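Choline kinase (PDB 3MES) probably phosphorylates choline and ethanolamine at the expense of ATP, as a metal-dependent kinase of the choline/ethanolamine kinase family. Local coordinates at residues F293-C303 against V360-W371. Numbering follows the deposited sequence.
Sequences FAGADIANYFC and VEVFTLISHITW. With DME (decamethonium ion), chain K.
F363 lies with one ring face over the backbone of G295 and A296, where helix 294-303 packs against the junction of helices 351-362 and 364-376 in the helical C-terminal lobe of a protein-kinase-like fold, as in the choline/ethanolamine kinase family. The axes of the segments 294-303 and 364-371 approach to 8.2 Å and cross at -70°, and every touching residue is buried. From its root outward, F363 passes G295 and A296 before its far end reaches F293. F363 CB lies 3.4 Å from G295 O; CG sits beneath A296 N, which stands above the ring near its rim; CD1 faces A296 CB, while CD2 and CE2 run along G295 CA, a CH-pi contact 4.3 Å from the ring centroid. CE1 and CZ end against F293, with F363 CE1 3.5 Å from F293 CB, and the two ring planes are inclined at 55°. With no side chain on G295, nothing at its CA stands between backbone and ring. Beside it, V360 is a knob in the hole formed by G295, I298, A299 and F302; its CG1, anti to the backbone N, reaches A299 CB at 3.8 Å.

Polar contacts take over toward W371. N300 has CG anti to its own backbone N (chi1 -177°), which carries the amide across to the other helix, where OD1 accepts two hydrogen bonds from opposite faces of its plane. S367 OG donates one to N300 OD1 (2.8 Å); this hydroxyl also bonds R398, which probably strengthens its polarisation. W371 NE1 donates the other, noticeably bent, with N300 OD1 2.8 Å away and close to the indole plane at its edge. Together with edge-to-face contacts from W374 and Y288, this probably helps to orient W371 in the decamethonium pocket: methyl C17 of the ligand's quaternary ammonium group lies over the indole face, 3.3 Å from W371 CZ3.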
loop_
_atom_site.group_PDB
_atom_site.type_symbol
_atom_site.label_atom_id
_atom_site.label_comp_id
_atom_site.label_asym_id
_atom_site.label_seq_id
_atom_site.Cartn_x
_atom_site.Cartn_y
_atom_site.Cartn_z
ATOM N N PHE B 293 2.599 23.694 2.397
ATOM C CA PHE B 293 3.612 23.235 1.457
ATOM C C PHE B 293 3.787 21.725 1.573
ATOM O O PHE B 293 3.984 21.202 2.669
ATOM C CB PHE B 293 4.950 23.944 1.701
ATOM C CG PHE B 293 4.990 25.365 1.204
ATOM C CD1 PHE B 293 4.680 25.663 -0.112
ATOM C CD2 PHE B 293 5.356 26.399 2.048
ATOM C CE1 PHE B 293 4.721 26.971 -0.576
ATOM C CE2 PHE B 293 5.403 27.707 1.592
ATOM C CZ PHE B 293 5.087 27.993 0.279
ATOM N N ALA B 294 3.711 21.027 0.444
ATOM C CA ALA B 294 3.882 19.576 0.436
ATOM C C ALA B 294 5.127 19.160 1.212
ATOM O O ALA B 294 5.101 18.189 1.964
ATOM C CB ALA B 294 3.947 19.053 -0.993
ATOM N N GLY B 295 6.215 19.904 1.024
ATOM C CA GLY B 295 7.481 19.606 1.689
ATOM C C GLY B 295 7.396 19.680 3.202
ATOM O O GLY B 295 8.089 18.950 3.912
ATOM N N ALA B 296 6.547 20.569 3.701
ATOM C CA ALA B 296 6.344 20.688 5.138
ATOM C C ALA B 296 5.816 19.376 5.708
ATOM O O ALA B 296 6.345 18.858 6.694
ATOM C CB ALA B 296 5.386 21.831 5.448
ATOM N N ASP B 297 4.780 18.835 5.075
ATOM C CA ASP B 297 4.136 17.623 5.565
ATOM C C ASP B 297 5.075 16.425 5.508
ATOM O O ASP B 297 5.120 15.611 6.434
ATOM C CB ASP B 297 2.863 17.330 4.767
ATOM C CG ASP B 297 1.812 16.621 5.595
ATOM O OD1 ASP B 297 1.938 16.630 6.838
ATOM O OD2 ASP B 297 0.859 16.062 5.012
ATOM N N ILE B 298 5.824 16.318 4.415
ATOM C CA ILE B 298 6.750 15.206 4.235
ATOM C C ILE B 298 7.921 15.290 5.212
ATOM O O ILE B 298 8.281 14.297 5.849
ATOM C CB ILE B 298 7.270 15.132 2.781
ATOM C CG1 ILE B 298 6.109 14.871 1.817
ATOM C CG2 ILE B 298 8.328 14.045 2.647
ATOM C CD1 ILE B 298 6.470 15.028 0.351
ATOM N N ALA B 299 8.509 16.474 5.336
ATOM C CA ALA B 299 9.626 16.676 6.255
ATOM C C ALA B 299 9.227 16.366 7.697
ATOM O O ALA B 299 10.033 15.856 8.478
ATOM C CB ALA B 299 10.173 18.094 6.140
ATOM N N ASN B 300 7.982 16.672 8.050
ATOM C CA ASN B 300 7.488 16.358 9.388
ATOM C C ASN B 300 7.436 14.857 9.630
ATOM O O ASN B 300 7.810 14.378 10.698
ATOM C CB ASN B 300 6.108 16.961 9.638
ATOM C CG ASN B 300 5.620 16.708 11.050
ATOM O OD1 ASN B 300 6.077 17.344 12.000
ATOM N ND2 ASN B 300 4.694 15.769 11.198
ATOM N N TYR B 301 6.958 14.120 8.635
ATOM C CA TYR B 301 6.941 12.668 8.717
ATOM C C TYR B 301 8.363 12.127 8.857
ATOM O O TYR B 301 8.625 11.250 9.685
ATOM C CB TYR B 301 6.256 12.062 7.490
ATOM C CG TYR B 301 6.511 10.579 7.342
ATOM C CD1 TYR B 301 5.847 9.657 8.144
ATOM C CD2 TYR B 301 7.419 10.103 6.406
ATOM C CE1 TYR B 301 6.086 8.301 8.017
ATOM C CE2 TYR B 301 7.660 8.754 6.272
ATOM C CZ TYR B 301 6.996 7.857 7.078
ATOM O OH TYR B 301 7.243 6.513 6.940
ATOM N N PHE B 302 9.282 12.653 8.053
ATOM C CA PHE B 302 10.677 12.237 8.144
ATOM C C PHE B 302 11.214 12.447 9.555
ATOM O O PHE B 302 11.971 11.624 10.066
ATOM C CB PHE B 302 11.554 12.985 7.129
ATOM C CG PHE B 302 11.366 12.533 5.708
ATOM C CD1 PHE B 302 10.759 11.323 5.424
ATOM C CD2 PHE B 302 11.822 13.309 4.655
ATOM C CE1 PHE B 302 10.591 10.902 4.117
ATOM C CE2 PHE B 302 11.662 12.893 3.345
ATOM C CZ PHE B 302 11.047 11.688 3.074
ATOM N N CYS B 303 10.813 13.545 10.188
ATOM C CA CYS B 303 11.308 13.882 11.522
ATOM C C CYS B 303 10.841 12.909 12.603
ATOM O O CYS B 303 11.556 12.663 13.576
ATOM C CB CYS B 303 10.904 15.305 11.908
ATOM S SG CYS B 303 11.912 16.606 11.168
ATOM N N VAL B 360 13.035 19.407 0.426
ATOM C CA VAL B 360 12.235 18.942 1.554
ATOM C C VAL B 360 13.011 19.029 2.863
ATOM O O VAL B 360 12.423 19.179 3.934
ATOM C CB VAL B 360 11.763 17.487 1.352
ATOM C CG1 VAL B 360 11.214 16.926 2.650
ATOM C CG2 VAL B 360 10.724 17.412 0.252
ATOM N N GLU B 361 14.333 18.928 2.771
ATOM C CA GLU B 361 15.190 19.007 3.952
ATOM C C GLU B 361 15.006 20.331 4.686
ATOM O O GLU B 361 15.056 20.386 5.913
ATOM C CB GLU B 361 16.658 18.817 3.568
ATOM C CG GLU B 361 17.042 17.372 3.307
ATOM C CD GLU B 361 16.865 16.499 4.536
ATOM O OE1 GLU B 361 15.861 15.760 4.600
ATOM O OE2 GLU B 361 17.722 16.562 5.444
ATOM N N VAL B 362 14.794 21.399 3.925
ATOM C CA VAL B 362 14.614 22.724 4.504
ATOM C C VAL B 362 13.422 22.757 5.456
ATOM O O VAL B 362 13.496 23.333 6.538
ATOM C CB VAL B 362 14.413 23.789 3.407
ATOM C CG1 VAL B 362 13.776 25.043 3.991
ATOM C CG2 VAL B 362 15.737 24.108 2.726
ATOM N N PHE B 363 12.325 22.129 5.047
ATOM C CA PHE B 363 11.099 22.133 5.836
ATOM C C PHE B 363 11.220 21.368 7.152
ATOM O O PHE B 363 10.294 21.379 7.962
ATOM C CB PHE B 363 9.933 21.577 5.015
ATOM C CG PHE B 363 9.437 22.517 3.954
ATOM C CD1 PHE B 363 8.507 23.498 4.260
ATOM C CD2 PHE B 363 9.899 22.420 2.652
ATOM C CE1 PHE B 363 8.049 24.367 3.286
ATOM C CE2 PHE B 363 9.443 23.285 1.673
ATOM C CZ PHE B 363 8.517 24.259 1.989
ATOM N N THR B 364 12.353 20.701 7.366
ATOM C CA THR B 364 12.561 19.951 8.603
ATOM C C THR B 364 12.628 20.894 9.799
ATOM O O THR B 364 12.248 20.529 10.916
ATOM C CB THR B 364 13.852 19.098 8.562
ATOM O OG1 THR B 364 14.986 19.943 8.332
ATOM C CG2 THR B 364 13.774 18.049 7.464
ATOM N N LEU B 365 13.118 22.106 9.558
ATOM C CA LEU B 365 13.240 23.101 10.612
ATOM C C LEU B 365 11.863 23.606 11.029
ATOM O O LEU B 365 11.630 23.916 12.198
ATOM C CB LEU B 365 14.124 24.265 10.156
ATOM C CG LEU B 365 15.516 23.915 9.612
ATOM C CD1 LEU B 365 16.218 25.161 9.105
ATOM C CD2 LEU B 365 16.368 23.212 10.663
ATOM N N ILE B 366 10.948 23.684 10.068
ATOM C CA ILE B 366 9.582 24.098 10.360
ATOM C C ILE B 366 8.953 23.155 11.383
ATOM O O ILE B 366 8.233 23.589 12.280
ATOM C CB ILE B 366 8.715 24.138 9.087
ATOM C CG1 ILE B 366 9.284 25.149 8.089
ATOM C CG2 ILE B 366 7.275 24.492 9.429
ATOM C CD1 ILE B 366 9.187 26.591 8.545
ATOM N N SER B 367 9.252 21.866 11.247
ATOM C CA SER B 367 8.712 20.837 12.130
ATOM C C SER B 367 9.247 20.953 13.557
ATOM O O SER B 367 8.477 20.922 14.520
ATOM C CB SER B 367 9.015 19.446 11.565
ATOM O OG SER B 367 8.569 18.425 12.443
ATOM N N HIS B 368 10.565 21.089 13.689
ATOM C CA HIS B 368 11.198 21.201 15.004
ATOM C C HIS B 368 10.732 22.436 15.766
ATOM O O HIS B 368 10.570 22.399 16.985
ATOM C CB HIS B 368 12.724 21.231 14.880
ATOM C CG HIS B 368 13.324 19.931 14.445
ATOM N ND1 HIS B 368 13.026 18.731 15.055
ATOM C CD2 HIS B 368 14.224 19.646 13.475
ATOM C CE1 HIS B 368 13.707 17.763 14.471
ATOM N NE2 HIS B 368 14.442 18.291 13.510
ATOM N N ILE B 369 10.533 23.537 15.053
ATOM C CA ILE B 369 10.106 24.773 15.693
ATOM C C ILE B 369 8.625 24.730 16.049
ATOM O O ILE B 369 8.227 25.131 17.140
ATOM C CB ILE B 369 10.394 25.999 14.809
ATOM C CG1 ILE B 369 11.841 26.460 15.010
ATOM C CG2 ILE B 369 9.431 27.131 15.137
ATOM C CD1 ILE B 369 12.208 27.694 14.214
ATOM N N THR B 370 7.814 24.236 15.121
ATOM C CA THR B 370 6.376 24.154 15.327
ATOM C C THR B 370 6.040 23.332 16.568
ATOM O O THR B 370 5.385 23.812 17.489
ATOM C CB THR B 370 5.671 23.536 14.100
ATOM O OG1 THR B 370 5.945 24.332 12.937
ATOM C CG2 THR B 370 4.168 23.467 14.325
ATOM N N TRP B 371 6.500 22.090 16.594
ATOM C CA TRP B 371 6.161 21.197 17.691
ATOM C C TRP B 371 6.865 21.586 18.986
ATOM O O TRP B 371 6.425 21.216 20.077
ATOM C CB TRP B 371 6.441 19.747 17.307
ATOM C CG TRP B 371 5.549 19.282 16.201
ATOM C CD1 TRP B 371 5.927 18.877 14.953
ATOM C CD2 TRP B 371 4.119 19.197 16.236
ATOM N NE1 TRP B 371 4.821 18.533 14.217
ATOM C CE2 TRP B 371 3.699 18.720 14.980
ATOM C CE3 TRP B 371 3.154 19.472 17.210
ATOM C CZ2 TRP B 371 2.355 18.514 14.671
ATOM C CZ3 TRP B 371 1.820 19.267 16.901
ATOM C CH2 TRP B 371 1.434 18.792 15.642
HETATM N N1 DME K . 1.004 6.798 23.925
HETATM C C2 DME K . 0.778 7.901 24.874
HETATM C C3 DME K . 0.618 9.220 24.110
HETATM C C4 DME K . 0.769 10.422 25.049
HETATM C C5 DME K . 0.548 11.746 24.308
HETATM C C6 DME K . 1.689 12.037 23.327
HETATM C C7 DME K . 2.466 13.295 23.731
HETATM C C8 DME K . 2.421 14.353 22.626
HETATM C C9 DME K . 3.633 14.253 21.698
HETATM C C10 DME K . 3.219 14.457 20.237
HETATM C C11 DME K . 4.317 15.174 19.451
HETATM N N12 DME K . 3.863 15.439 18.076
HETATM C C13 DME K . 1.959 5.836 24.499
HETATM C C14 DME K . -0.275 6.121 23.657
HETATM C C15 DME K . 1.554 7.335 22.669
HETATM C C16 DME K . 3.479 14.180 17.420
HETATM C C17 DME K . 2.702 16.341 18.116
HETATM C C18 DME K . 4.962 16.061 17.318
HETATM O O HOH W 1 7.646 20.316 8.316
#